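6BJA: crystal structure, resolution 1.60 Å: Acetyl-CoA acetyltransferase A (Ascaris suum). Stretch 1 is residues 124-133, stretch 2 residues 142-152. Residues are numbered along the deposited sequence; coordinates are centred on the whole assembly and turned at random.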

# COMPACT_ATOMS: atom_id res chain seq x y z
N SER A 124 -13.11 17.48 -0.50
CA SER A 124 -12.01 17.39 -1.44
C SER A 124 -11.92 15.95 -1.90
O SER A 124 -11.21 15.12 -1.31
CB SER A 124 -10.69 17.80 -0.81
OG SER A 124 -9.63 17.72 -1.75
N MET A 125 -12.64 15.64 -2.96
CA MET A 125 -12.64 14.28 -3.44
C MET A 125 -11.30 13.95 -4.09
O MET A 125 -10.87 12.79 -4.11
CB MET A 125 -13.82 14.07 -4.38
CG MET A 125 -15.14 14.34 -3.67
SD MET A 125 -16.67 14.13 -4.62
CE MET A 125 -16.88 12.33 -4.65
N SER A 126 -10.58 14.98 -4.54
CA SER A 126 -9.23 14.81 -5.06
C SER A 126 -8.28 14.17 -4.06
O SER A 126 -7.30 13.56 -4.46
CB SER A 126 -8.65 16.16 -5.47
OG SER A 126 -9.34 16.69 -6.59
N ASN A 127 -8.52 14.39 -2.78
CA ASN A 127 -7.60 13.92 -1.75
C ASN A 127 -8.11 12.72 -0.95
O ASN A 127 -7.49 12.32 0.04
CB ASN A 127 -7.28 15.07 -0.82
CG ASN A 127 -6.33 16.03 -1.46
OD1 ASN A 127 -5.17 15.68 -1.69
ND2 ASN A 127 -6.80 17.23 -1.77
N ALA A 128 -9.20 12.12 -1.39
CA ALA A 128 -9.67 10.88 -0.78
C ALA A 128 -8.65 9.77 -1.04
O ALA A 128 -8.24 9.57 -2.19
CB ALA A 128 -11.02 10.51 -1.34
N PRO A 129 -8.23 9.04 -0.00
CA PRO A 129 -7.14 8.08 -0.19
C PRO A 129 -7.60 6.69 -0.55
O PRO A 129 -8.79 6.46 -0.77
CB PRO A 129 -6.48 8.07 1.19
CG PRO A 129 -7.67 8.18 2.12
CD PRO A 129 -8.58 9.19 1.42
N PHE A 130 -6.64 5.77 -0.60
CA PHE A 130 -6.91 4.35 -0.69
C PHE A 130 -6.62 3.73 0.66
O PHE A 130 -5.82 4.27 1.42
CB PHE A 130 -6.06 3.68 -1.77
CG PHE A 130 -6.28 4.26 -3.14
CD1 PHE A 130 -7.28 3.78 -3.95
CD2 PHE A 130 -5.48 5.27 -3.60
CE1 PHE A 130 -7.49 4.31 -5.20
CE2 PHE A 130 -5.69 5.81 -4.85
CZ PHE A 130 -6.69 5.32 -5.64
N TYR A 131 -7.27 2.61 0.94
CA TYR A 131 -7.14 1.93 2.22
C TYR A 131 -6.41 0.61 2.11
O TYR A 131 -6.73 -0.22 1.27
CB TYR A 131 -8.54 1.66 2.81
CG TYR A 131 -9.47 2.85 2.93
CD1 TYR A 131 -9.00 4.09 3.34
CD2 TYR A 131 -10.83 2.72 2.67
CE1 TYR A 131 -9.84 5.16 3.49
CE2 TYR A 131 -11.69 3.78 2.81
CZ TYR A 131 -11.18 5.01 3.22
OH TYR A 131 -12.02 6.08 3.38
N VAL A 132 -5.43 0.43 2.99
CA VAL A 132 -4.83 -0.88 3.30
C VAL A 132 -5.43 -1.38 4.60
O VAL A 132 -5.42 -0.67 5.59
CB VAL A 132 -3.31 -0.75 3.46
CG1 VAL A 132 -2.67 -2.09 3.80
CG2 VAL A 132 -2.68 -0.19 2.20
N PRO A 133 -5.95 -2.61 4.61
CA PRO A 133 -6.59 -3.07 5.86
C PRO A 133 -5.60 -3.30 7.00
O PRO A 133 -4.41 -3.54 6.77
CB PRO A 133 -7.26 -4.39 5.44
CG PRO A 133 -6.49 -4.86 4.29
CD PRO A 133 -6.10 -3.61 3.54
N VAL A 142 -4.06 -8.33 -1.19
CA VAL A 142 -5.35 -7.78 -0.84
C VAL A 142 -5.64 -6.61 -1.78
O VAL A 142 -4.73 -6.02 -2.34
CB VAL A 142 -5.38 -7.30 0.62
CG1 VAL A 142 -4.45 -6.10 0.82
CG2 VAL A 142 -6.79 -6.97 1.05
N GLN A 143 -6.91 -6.29 -1.95
CA GLN A 143 -7.30 -5.14 -2.75
C GLN A 143 -7.09 -3.86 -1.97
O GLN A 143 -7.43 -3.79 -0.78
CB GLN A 143 -8.76 -5.26 -3.17
CG GLN A 143 -9.15 -4.37 -4.34
CD GLN A 143 -8.76 -4.98 -5.68
OE1 GLN A 143 -8.89 -6.19 -5.88
NE2 GLN A 143 -8.29 -4.15 -6.59
N LEU A 144 -6.48 -2.86 -2.60
CA LEU A 144 -6.47 -1.50 -2.07
C LEU A 144 -7.82 -0.89 -2.36
O LEU A 144 -8.23 -0.81 -3.51
CB LEU A 144 -5.37 -0.66 -2.72
CG LEU A 144 -4.25 -0.08 -1.88
CD1 LEU A 144 -3.66 -1.15 -1.02
CD2 LEU A 144 -3.21 0.49 -2.82
N VAL A 145 -8.52 -0.49 -1.31
CA VAL A 145 -9.89 -0.02 -1.42
C VAL A 145 -9.88 1.48 -1.69
O VAL A 145 -9.15 2.21 -1.04
CB VAL A 145 -10.66 -0.32 -0.14
CG1 VAL A 145 -12.07 0.27 -0.19
CG2 VAL A 145 -10.71 -1.82 0.10
N ASP A 146 -10.70 1.91 -2.65
CA ASP A 146 -10.83 3.32 -2.99
C ASP A 146 -11.87 3.99 -2.10
O ASP A 146 -13.04 3.63 -2.13
CB ASP A 146 -11.21 3.44 -4.46
CG ASP A 146 -11.09 4.86 -4.99
OD1 ASP A 146 -11.23 5.81 -4.20
OD2 ASP A 146 -10.82 5.01 -6.21
N ALA A 147 -11.45 4.97 -1.30
CA ALA A 147 -12.36 5.68 -0.42
C ALA A 147 -13.56 6.24 -1.19
O ALA A 147 -14.67 6.26 -0.68
CB ALA A 147 -11.64 6.82 0.30
N LEU A 148 -13.32 6.71 -2.41
CA LEU A 148 -14.41 7.31 -3.19
C LEU A 148 -15.51 6.32 -3.46
O LEU A 148 -16.69 6.65 -3.39
CB LEU A 148 -13.88 7.85 -4.52
CG LEU A 148 -12.86 8.98 -4.50
CD1 LEU A 148 -12.32 9.15 -5.90
CD2 LEU A 148 -13.52 10.25 -4.02
N GLN A 149 -15.11 5.09 -3.77
CA GLN A 149 -16.05 4.02 -4.02
C GLN A 149 -16.71 3.55 -2.73
O GLN A 149 -17.92 3.60 -2.57
CB GLN A 149 -15.29 2.87 -4.67
CG GLN A 149 -16.11 1.91 -5.46
CD GLN A 149 -15.21 1.09 -6.37
OE1 GLN A 149 -14.30 0.40 -5.91
NE2 GLN A 149 -15.43 1.21 -7.68
N ARG A 150 -15.89 3.08 -1.80
CA ARG A 150 -16.40 2.43 -0.62
C ARG A 150 -17.19 3.36 0.30
O ARG A 150 -18.25 2.97 0.80
CB ARG A 150 -15.25 1.79 0.14
CG ARG A 150 -15.62 1.23 1.50
CD ARG A 150 -16.63 0.12 1.41
NE ARG A 150 -16.84 -0.44 2.74
CZ ARG A 150 -17.96 -1.02 3.17
NH1 ARG A 150 -19.03 -1.13 2.38
NH2 ARG A 150 -18.01 -1.50 4.40
N ASP A 151 -16.69 4.57 0.53
CA ASP A 151 -17.31 5.47 1.48
C ASP A 151 -18.14 6.59 0.83
O ASP A 151 -18.83 7.34 1.52
CB ASP A 151 -16.23 6.08 2.39
CG ASP A 151 -15.55 5.05 3.30
OD1 ASP A 151 -16.12 3.97 3.54
OD2 ASP A 151 -14.44 5.35 3.80
N GLY A 152 -18.06 6.72 -0.50
CA GLY A 152 -18.74 7.80 -1.19
C GLY A 152 -19.83 7.38 -2.16
O GLY A 152 -20.98 7.81 -2.01

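A short antiparallel pairing of strands is usually accompanied by side-chain packing, and the contact between residues 124-133 and 142-152 of this acetyl-CoA acetyltransferase combines a backbone ladder with an apolar patch and a few polar groups. The two segments bury 703 Å² between them, counting both sides.

At the apolar centre lies Ala-147, the first residue of the helix that follows the second strand. Its methyl group points toward the first stretch and meets three neighbours there: Ala-128 CB lies 4.1 Å from Ala-147 CB, Pro-129 CD lies 4.0 Å from the same atom, and Tyr-131 CZ approaches it to 3.5 Å. The start of the helix sits close to the opposing backbone here: Ala-147 CB is 3.1 Å from Pro-129 O. Leu-148 extends the patch. Although its CA-to-CB bond points sideways, the end of the side chain comes nearer, so that Leu-148 CD2 packs 3.7 Å from Ala-128 CB and 3.8 Å from Met-125 CB.

Further along, apolar pairs follow the antiparallel course of the chains. Val-132 CG2 and Leu-144 CD1 are 3.5 Å apart, and Leu-144 CG also lies 4.2 Å from Phe-130 CB; beyond them, Pro-133 CG meets Val-142 CG2 at 3.9 Å. Tyr-131 and Val-145 share one face of the sheet, where Tyr-131 CD2 rests 4.0 Å from Val-145 CG1, while Phe-130 and Asp-146 lie on the other.

Backbone hydrogen bonds join the two strands. Tyr-131 and Val-145 form a hydrogen-bonded pair, with Tyr-131 N donating to Val-145 O at 2.8 Å and Val-145 N returning a bond to Tyr-131 O at 3.2 Å. The neighbouring pair, Phe-130 with Asp-146, is of the non-hydrogen-bonded kind, and its CA atoms are correspondingly a little closer, 4.7 Å against 5.0 Å. Both carbonyls of the bonded pair also receive CA-H...O contacts: Phe-130 CA lies 3.1 Å from Val-145 O, and Leu-144 CA lies 3.6 Å from Tyr-131 O. The ladder then runs on past the strand, for Ala-147 N donates to Pro-129 O at 3.1 Å, fastening the first helical residue to the first stretch.

Asp-146 manages the change from strand to helix. Standing at the N-cap, it accepts a capping bond from Leu-148 N to Asp-146 OD1 at 2.9 Å, which satisfies an amide that the opening turn would otherwise leave without a partner. The same side chain faces Phe-130, whose CE1 lies 3.5 Å from Asp-146 OD2.

At the polar edge, Tyr-131 reaches past the methyl group of Ala-147 to donate a hydrogen bond from Tyr-131 OH to Asp-151 OD2, at 2.6 Å. The carboxylate oxygen lies near the plane of the ring, at its edge. One side chain thus spans the contact from strand to helix, passing close to an alanine and anchoring its hydroxyl on an acid one turn further on.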